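Local coordinates for uncharacterized protein (Bacillus thuringiensis serovar kurstaki, PDB 4XE7) that is a bacterial actin-like ParM protein that probably polymerises into filaments, as its relatives do to segregate plasmids, at residues 260-272 and 343-355. Residues are numbered along the deposited sequence; the frame is centred on the assembly and turned at random.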
ATOM      1  N   THR A 260      -6.711 -13.309 -12.675  1.00 29.35           N
ATOM      2  CA  THR A 260      -5.944 -13.942 -13.747  1.00 36.98           C
ATOM      3  C   THR A 260      -4.444 -13.720 -13.612  1.00 36.55           C
ATOM      4  O   THR A 260      -3.981 -12.991 -12.726  1.00 33.18           O
ATOM      5  CB  THR A 260      -6.379 -13.429 -15.147  1.00 44.05           C
ATOM      6  OG1 THR A 260      -5.860 -12.111 -15.364  1.00 38.45           O
ATOM      7  CG2 THR A 260      -7.900 -13.415 -15.276  1.00 43.27           C
ATOM      8  N   ASP A 261      -3.690 -14.347 -14.511  1.00 36.25           N
ATOM      9  CA  ASP A 261      -2.237 -14.214 -14.529  1.00 43.31           C
ATOM     10  C   ASP A 261      -1.771 -13.074 -15.446  1.00 38.12           C
ATOM     11  O   ASP A 261      -0.605 -13.034 -15.833  1.00 29.95           O
ATOM     12  CB  ASP A 261      -1.582 -15.532 -14.966  1.00 41.95           C
ATOM     13  CG  ASP A 261      -1.820 -16.654 -13.972  1.00 59.27           C
ATOM     14  OD1 ASP A 261      -1.999 -16.347 -12.776  1.00 65.56           O
ATOM     15  OD2 ASP A 261      -1.823 -17.838 -14.380  1.00 65.99           O
ATOM     16  N   LEU A 262      -2.674 -12.163 -15.800  1.00 28.52           N
ATOM     17  CA  LEU A 262      -2.297 -11.012 -16.620  1.00 27.42           C
ATOM     18  C   LEU A 262      -1.591  -9.951 -15.759  1.00 31.77           C
ATOM     19  O   LEU A 262      -2.246  -9.172 -15.057  1.00 37.61           O
ATOM     20  CB  LEU A 262      -3.531 -10.414 -17.316  1.00 25.30           C
ATOM     21  CG  LEU A 262      -3.268  -9.242 -18.277  1.00 27.16           C
ATOM     22  CD1 LEU A 262      -2.229  -9.593 -19.352  1.00 28.11           C
ATOM     23  CD2 LEU A 262      -4.559  -8.765 -18.950  1.00 33.80           C
ATOM     24  N   GLY A 263      -0.259  -9.929 -15.821  1.00 28.58           N
ATOM     25  CA  GLY A 263       0.558  -9.059 -14.986  1.00 20.42           C
ATOM     26  C   GLY A 263       1.420  -8.142 -15.836  1.00 22.48           C
ATOM     27  O   GLY A 263       1.468  -8.308 -17.050  1.00 21.33           O
ATOM     28  N   THR A 264       2.092  -7.177 -15.215  1.00 22.22           N
ATOM     29  CA  THR A 264       3.069  -6.359 -15.949  1.00 29.51           C
ATOM     30  C   THR A 264       4.437  -7.041 -16.122  1.00 24.85           C
ATOM     31  O   THR A 264       5.228  -6.645 -16.998  1.00 22.11           O
ATOM     32  CB  THR A 264       3.319  -5.009 -15.253  1.00 25.03           C
ATOM     33  OG1 THR A 264       3.709  -5.249 -13.891  1.00 24.66           O
ATOM     34  CG2 THR A 264       2.058  -4.127 -15.314  1.00 14.35           C
ATOM     35  N   ASN A 265       4.704  -8.049 -15.290  1.00 23.59           N
ATOM     36  CA  ASN A 265       6.011  -8.701 -15.233  1.00 25.89           C
ATOM     37  C   ASN A 265       6.558  -9.084 -16.603  1.00 25.84           C
ATOM     38  O   ASN A 265       7.646  -8.652 -16.991  1.00 21.50           O
ATOM     39  CB  ASN A 265       5.958  -9.959 -14.339  1.00 25.15           C
ATOM     40  CG  ASN A 265       6.023  -9.631 -12.858  1.00 25.97           C
ATOM     41  OD1 ASN A 265       6.365  -8.509 -12.466  1.00 28.78           O
ATOM     42  ND2 ASN A 265       5.708 -10.617 -12.024  1.00 27.79           N
ATOM     43  N   LYS A 266       5.808  -9.885 -17.348  1.00 21.82           N
ATOM     44  CA  LYS A 266       6.324 -10.350 -18.633  1.00 29.13           C
ATOM     45  C   LYS A 266       6.549  -9.210 -19.636  1.00 20.13           C
ATOM     46  O   LYS A 266       7.425  -9.314 -20.485  1.00 20.26           O
ATOM     47  CB  LYS A 266       5.388 -11.399 -19.223  1.00 39.55           C
ATOM     48  CG  LYS A 266       4.892 -12.381 -18.173  1.00 55.09           C
ATOM     49  CD  LYS A 266       4.814 -13.799 -18.703  1.00 57.00           C
ATOM     50  CE  LYS A 266       4.603 -14.783 -17.569  1.00 58.36           C
ATOM     51  NZ  LYS A 266       4.423 -16.171 -18.075  1.00 66.00           N
ATOM     52  N   TYR A 267       5.769  -8.127 -19.536  1.00 18.73           N
ATOM     53  CA  TYR A 267       5.895  -6.999 -20.471  1.00 19.02           C
ATOM     54  C   TYR A 267       7.146  -6.196 -20.163  1.00 19.12           C
ATOM     55  O   TYR A 267       7.870  -5.752 -21.065  1.00 19.17           O
ATOM     56  CB  TYR A 267       4.648  -6.092 -20.429  1.00 13.30           C
ATOM     57  CG  TYR A 267       3.394  -6.828 -20.845  1.00 17.71           C
ATOM     58  CD1 TYR A 267       2.934  -6.780 -22.165  1.00 28.35           C
ATOM     59  CD2 TYR A 267       2.685  -7.623 -19.924  1.00 14.44           C
ATOM     60  CE1 TYR A 267       1.783  -7.490 -22.548  1.00 28.21           C
ATOM     61  CE2 TYR A 267       1.562  -8.332 -20.294  1.00 17.27           C
ATOM     62  CZ  TYR A 267       1.106  -8.257 -21.608  1.00 22.16           C
ATOM     63  OH  TYR A 267      -0.021  -8.964 -21.970  1.00 24.50           O
ATOM     64  N   ILE A 268       7.390  -6.010 -18.877  1.00 25.03           N
ATOM     65  CA  ILE A 268       8.585  -5.319 -18.408  1.00 25.10           C
ATOM     66  C   ILE A 268       9.848  -6.129 -18.742  1.00 20.72           C
ATOM     67  O   ILE A 268      10.852  -5.565 -19.193  1.00 19.53           O
ATOM     68  CB  ILE A 268       8.475  -5.035 -16.889  1.00 23.92           C
ATOM     69  CG1 ILE A 268       7.420  -3.931 -16.673  1.00 25.44           C
ATOM     70  CG2 ILE A 268       9.859  -4.690 -16.291  1.00 18.35           C
ATOM     71  CD1 ILE A 268       6.860  -3.815 -15.242  1.00 19.67           C
ATOM     72  N   ASP A 269       9.777  -7.450 -18.576  1.00 13.70           N
ATOM     73  CA  ASP A 269      10.938  -8.286 -18.878  1.00 16.87           C
ATOM     74  C   ASP A 269      11.332  -8.131 -20.328  1.00 17.00           C
ATOM     75  O   ASP A 269      12.526  -8.015 -20.646  1.00 16.14           O
ATOM     76  CB  ASP A 269      10.680  -9.756 -18.563  1.00 18.23           C
ATOM     77  CG  ASP A 269      10.486  -9.999 -17.073  1.00 22.84           C
ATOM     78  OD1 ASP A 269      10.902  -9.127 -16.287  1.00 32.60           O
ATOM     79  OD2 ASP A 269       9.933 -11.047 -16.697  1.00 30.47           O
ATOM     80  N   GLU A 270      10.332  -8.108 -21.204  1.00 20.10           N
ATOM     81  CA  GLU A 270      10.588  -7.975 -22.632  1.00 24.41           C
ATOM     82  C   GLU A 270      11.198  -6.621 -22.948  1.00 23.59           C
ATOM     83  O   GLU A 270      12.135  -6.524 -23.763  1.00 17.80           O
ATOM     84  CB  GLU A 270       9.304  -8.177 -23.431  1.00 30.68           C
ATOM     85  CG  GLU A 270       9.508  -8.172 -24.926  1.00 41.06           C
ATOM     86  CD  GLU A 270       8.265  -8.609 -25.680  1.00 58.72           C
ATOM     87  OE1 GLU A 270       7.163  -8.587 -25.084  1.00 58.78           O
ATOM     88  OE2 GLU A 270       8.395  -8.981 -26.865  1.00 70.26           O
ATOM     89  N   ILE A 271      10.667  -5.575 -22.314  1.00 22.21           N
ATOM     90  CA  ILE A 271      11.240  -4.232 -22.450  1.00 24.78           C
ATOM     91  C   ILE A 271      12.707  -4.207 -21.994  1.00 23.88           C
ATOM     92  O   ILE A 271      13.574  -3.672 -22.688  1.00 19.95           O
ATOM     93  CB  ILE A 271      10.433  -3.184 -21.646  1.00 19.09           C
ATOM     94  CG1 ILE A 271       9.128  -2.858 -22.373  1.00 24.27           C
ATOM     95  CG2 ILE A 271      11.233  -1.891 -21.445  1.00 13.93           C
ATOM     96  CD1 ILE A 271       8.090  -2.225 -21.475  1.00 22.99           C
ATOM     97  N   LEU A 272      12.986  -4.779 -20.829  1.00 22.09           N
ATOM     98  CA  LEU A 272      14.361  -4.778 -20.314  1.00 17.76           C
ATOM     99  C   LEU A 272      15.300  -5.467 -21.287  1.00 20.27           C
ATOM    100  O   LEU A 272      16.419  -4.989 -21.524  1.00 18.70           O
ATOM    101  CB  LEU A 272      14.418  -5.444 -18.930  1.00 14.79           C
ATOM    102  CG  LEU A 272      13.685  -4.532 -17.936  1.00 13.85           C
ATOM    103  CD1 LEU A 272      13.522  -5.194 -16.601  1.00 14.85           C
ATOM    104  CD2 LEU A 272      14.421  -3.214 -17.780  1.00 21.78           C
ATOM    105  N   GLY A 343       5.981  -1.837 -25.176  1.00 20.08           N
ATOM    106  CA  GLY A 343       5.586  -2.753 -24.124  1.00 17.71           C
ATOM    107  C   GLY A 343       4.413  -2.206 -23.327  1.00 19.95           C
ATOM    108  O   GLY A 343       3.504  -2.962 -22.980  1.00 25.99           O
ATOM    109  N   MET A 344       4.424  -0.901 -23.033  1.00 16.02           N
ATOM    110  CA  MET A 344       3.285  -0.270 -22.348  1.00 21.14           C
ATOM    111  C   MET A 344       1.955  -0.439 -23.124  1.00 20.06           C
ATOM    112  O   MET A 344       0.913  -0.726 -22.548  1.00 14.55           O
ATOM    113  CB  MET A 344       3.542   1.220 -22.130  1.00 24.12           C
ATOM    114  CG  MET A 344       4.575   1.580 -21.083  1.00 19.93           C
ATOM    115  SD  MET A 344       4.852   3.370 -21.059  1.00 16.40           S
ATOM    116  CE  MET A 344       5.667   3.522 -19.468  1.00 20.96           C
ATOM    117  N   LEU A 345       1.987  -0.242 -24.437  1.00 23.05           N
ATOM    118  CA  LEU A 345       0.746  -0.240 -25.202  1.00 27.00           C
ATOM    119  C   LEU A 345       0.296  -1.663 -25.510  1.00 29.42           C
ATOM    120  O   LEU A 345      -0.905  -1.930 -25.601  1.00 24.36           O
ATOM    121  CB  LEU A 345       0.905   0.570 -26.487  1.00 20.17           C
ATOM    122  CG  LEU A 345       1.191   2.045 -26.244  1.00 22.63           C
ATOM    123  CD1 LEU A 345       1.451   2.759 -27.566  1.00 32.25           C
ATOM    124  CD2 LEU A 345       0.027   2.682 -25.514  1.00 21.09           C
ATOM    125  N   LYS A 346       1.259  -2.569 -25.676  1.00 20.18           N
ATOM    126  CA  LYS A 346       0.946  -3.991 -25.809  1.00 25.62           C
ATOM    127  C   LYS A 346       0.209  -4.475 -24.547  1.00 26.59           C
ATOM    128  O   LYS A 346      -0.826  -5.160 -24.612  1.00 19.06           O
ATOM    129  CB  LYS A 346       2.229  -4.791 -26.040  1.00 28.79           C
ATOM    130  CG  LYS A 346       2.028  -6.236 -26.424  1.00 40.26           C
ATOM    131  CD  LYS A 346       3.172  -6.720 -27.310  1.00 45.78           C
ATOM    132  CE  LYS A 346       4.522  -6.560 -26.633  1.00 56.91           C
ATOM    133  NZ  LYS A 346       5.640  -6.538 -27.627  1.00 60.85           N
ATOM    134  N   TYR A 347       0.732  -4.076 -23.396  1.00 24.60           N
ATOM    135  CA  TYR A 347       0.085  -4.379 -22.121  1.00 24.00           C
ATOM    136  C   TYR A 347      -1.297  -3.718 -22.016  1.00 22.62           C
ATOM    137  O   TYR A 347      -2.263  -4.343 -21.575  1.00 15.79           O
ATOM    138  CB  TYR A 347       0.982  -3.933 -20.958  1.00 13.16           C
ATOM    139  CG  TYR A 347       0.298  -4.033 -19.607  1.00 17.63           C
ATOM    140  CD1 TYR A 347       0.168  -5.259 -18.953  1.00 17.45           C
ATOM    141  CD2 TYR A 347      -0.203  -2.905 -18.980  1.00 18.37           C
ATOM    142  CE1 TYR A 347      -0.446  -5.346 -17.702  1.00 21.33           C
ATOM    143  CE2 TYR A 347      -0.823  -2.984 -17.741  1.00 14.04           C
ATOM    144  CZ  TYR A 347      -0.946  -4.209 -17.108  1.00 19.28           C
ATOM    145  OH  TYR A 347      -1.573  -4.285 -15.879  1.00 15.36           O
ATOM    146  N   ALA A 348      -1.381  -2.448 -22.410  1.00 16.76           N
ATOM    147  CA  ALA A 348      -2.665  -1.724 -22.392  1.00 23.34           C
ATOM    148  C   ALA A 348      -3.744  -2.412 -23.235  1.00 18.90           C
ATOM    149  O   ALA A 348      -4.887  -2.540 -22.821  1.00 17.16           O
ATOM    150  CB  ALA A 348      -2.477  -0.310 -22.875  1.00 16.55           C
ATOM    151  N   GLU A 349      -3.360  -2.852 -24.421  1.00 20.61           N
ATOM    152  CA  GLU A 349      -4.267  -3.523 -25.338  1.00 23.66           C
ATOM    153  C   GLU A 349      -4.740  -4.870 -24.764  1.00 20.45           C
ATOM    154  O   GLU A 349      -5.933  -5.212 -24.818  1.00 21.81           O
ATOM    155  CB  GLU A 349      -3.569  -3.700 -26.699  1.00 26.63           C
ATOM    156  CG  GLU A 349      -4.466  -4.232 -27.811  1.00 44.45           C
ATOM    157  CD  GLU A 349      -5.760  -3.445 -27.950  1.00 61.49           C
ATOM    158  OE1 GLU A 349      -5.699  -2.231 -28.244  1.00 52.91           O
ATOM    159  OE2 GLU A 349      -6.843  -4.047 -27.765  1.00 77.53           O
ATOM    160  N   ASP A 350      -3.827  -5.632 -24.181  1.00 22.58           N
ATOM    161  CA  ASP A 350      -4.222  -6.894 -23.562  1.00 21.61           C
ATOM    162  C   ASP A 350      -5.137  -6.669 -22.358  1.00 23.64           C
ATOM    163  O   ASP A 350      -6.120  -7.385 -22.165  1.00 15.87           O
ATOM    164  CB  ASP A 350      -2.991  -7.692 -23.156  1.00 21.60           C
ATOM    165  CG  ASP A 350      -2.264  -8.254 -24.363  1.00 34.22           C
ATOM    166  OD1 ASP A 350      -2.931  -8.413 -25.418  1.00 27.79           O
ATOM    167  OD2 ASP A 350      -1.049  -8.534 -24.259  1.00 25.53           O
ATOM    168  N   GLN A 351      -4.831  -5.655 -21.560  1.00 20.18           N
ATOM    169  CA  GLN A 351      -5.737  -5.292 -20.485  1.00 21.11           C
ATOM    170  C   GLN A 351      -7.078  -4.794 -21.018  1.00 21.81           C
ATOM    171  O   GLN A 351      -8.123  -5.069 -20.427  1.00 17.85           O
ATOM    172  CB  GLN A 351      -5.100  -4.234 -19.584  1.00 15.34           C
ATOM    173  CG  GLN A 351      -4.079  -4.845 -18.571  1.00 17.91           C
ATOM    174  CD  GLN A 351      -4.773  -5.669 -17.461  1.00 22.54           C
ATOM    175  OE1 GLN A 351      -5.995  -5.782 -17.428  1.00 18.14           O
ATOM    176  NE2 GLN A 351      -3.987  -6.237 -16.563  1.00 24.81           N
ATOM    177  N   LYS A 352      -7.044  -4.049 -22.122  1.00 19.96           N
ATOM    178  CA  LYS A 352      -8.293  -3.543 -22.703  1.00 22.01           C
ATOM    179  C   LYS A 352      -9.270  -4.679 -22.996  1.00 19.99           C
ATOM    180  O   LYS A 352     -10.433  -4.634 -22.606  1.00 20.31           O
ATOM    181  CB  LYS A 352      -8.021  -2.763 -23.993  1.00 19.77           C
ATOM    182  CG  LYS A 352      -9.307  -2.167 -24.584  1.00 31.89           C
ATOM    183  CD  LYS A 352      -9.283  -2.107 -26.104  1.00 34.95           C
ATOM    184  CE  LYS A 352     -10.521  -1.391 -26.657  1.00 37.47           C
ATOM    185  NZ  LYS A 352     -10.288   0.033 -27.011  1.00 30.68           N
ATOM    186  N   ALA A 353      -8.783  -5.702 -23.689  1.00 20.30           N
ATOM    187  CA  ALA A 353      -9.600  -6.855 -24.025  1.00 27.40           C
ATOM    188  C   ALA A 353     -10.169  -7.514 -22.760  1.00 26.69           C
ATOM    189  O   ALA A 353     -11.329  -7.904 -22.725  1.00 24.20           O
ATOM    190  CB  ALA A 353      -8.786  -7.864 -24.835  1.00 25.64           C
ATOM    191  N   SER A 354      -9.346  -7.618 -21.722  1.00 17.64           N
ATOM    192  CA  SER A 354      -9.772  -8.216 -20.456  1.00 20.34           C
ATOM    193  C   SER A 354     -10.840  -7.380 -19.728  1.00 16.51           C
ATOM    194  O   SER A 354     -11.868  -7.903 -19.251  1.00 14.88           O
ATOM    195  CB  SER A 354      -8.545  -8.399 -19.548  1.00 19.49           C
ATOM    196  OG  SER A 354      -8.937  -8.682 -18.216  1.00 33.66           O
ATOM    197  N   LEU A 355     -10.568  -6.079 -19.629  1.00 20.24           N
ATOM    198  CA  LEU A 355     -11.439  -5.140 -18.927  1.00 20.79           C
ATOM    199  C   LEU A 355     -12.777  -4.941 -19.627  1.00 23.02           C
ATOM    200  O   LEU A 355     -13.821  -4.776 -18.973  1.00 16.34           O
ATOM    201  CB  LEU A 355     -10.745  -3.783 -18.782  1.00 17.18           C
ATOM    202  CG  LEU A 355      -9.468  -3.806 -17.947  1.00 21.46           C
ATOM    203  CD1 LEU A 355      -8.708  -2.517 -18.104  1.00 13.74           C
ATOM    204  CD2 LEU A 355      -9.827  -4.030 -16.494  1.00 19.48           C
TER
HETATM  205  O   HOH W   1      -1.544  -6.447 -14.321  1.00 19.16           O
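Tyr267 fits as a knob into a hole formed by Gly343, Lys346, Tyr347 and Asp350, joining helix 265-272 to helix 343-355; the two run nearly antiparallel, at 159°, with axes 9.5 Å apart. The edge of Tyr347 meets the face of Tyr267 in a T-shaped stack, ring centroids 5.2 Å apart and planes at 74°. CB of Tyr347 adds a CH-pi contact over the Tyr267 face, 3.8 Å from the centroid. The hydroxyl of Tyr267 donates to Asp350, OH to OD2 2.5 Å; the oxygen is met on its anti side, somewhat out of the carboxylate plane, and the short bond tethers the outer end of the ring to the neighbouring helix. With chi1 at 172°, Tyr347 holds CG trans to its backbone nitrogen, which carries the ring past Tyr267 to Thr264. There CG2 of Thr264 presses on one face, 3.9 Å from the ring centroid, while CG of Gln351, one turn on from Tyr347, lies over the opposite face. One water accepts from Tyr347 OH and donates to Leu262 O, bridging helix and loop. CD2 of Leu262 rests against the Gln351 amide, 3.4 Å from CD; Gln351, bent at its second torsion, turns NE2 to Ser242. At the other end Ile271 CD1 lies 3.7 Å from Gly343 CA, in the space a side chain would need, and there Tyr267 and Gly343 bring their CA atoms nearest. Beyond Tyr267, Glu270 and Lys346 form a long salt bridge, OE1 to NZ 3.6 Å. Phe376 of helix 372-376 touches Thr264, Tyr267 and Ile271 and stacks edge-to-face on Tyr347, helix 300-317 packs on Ile271 through Phe303, and Leu237 of strand 232-237 meets Tyr347 and Gln351, seating the helix pair beside the five-stranded sheet of this actin-like fold.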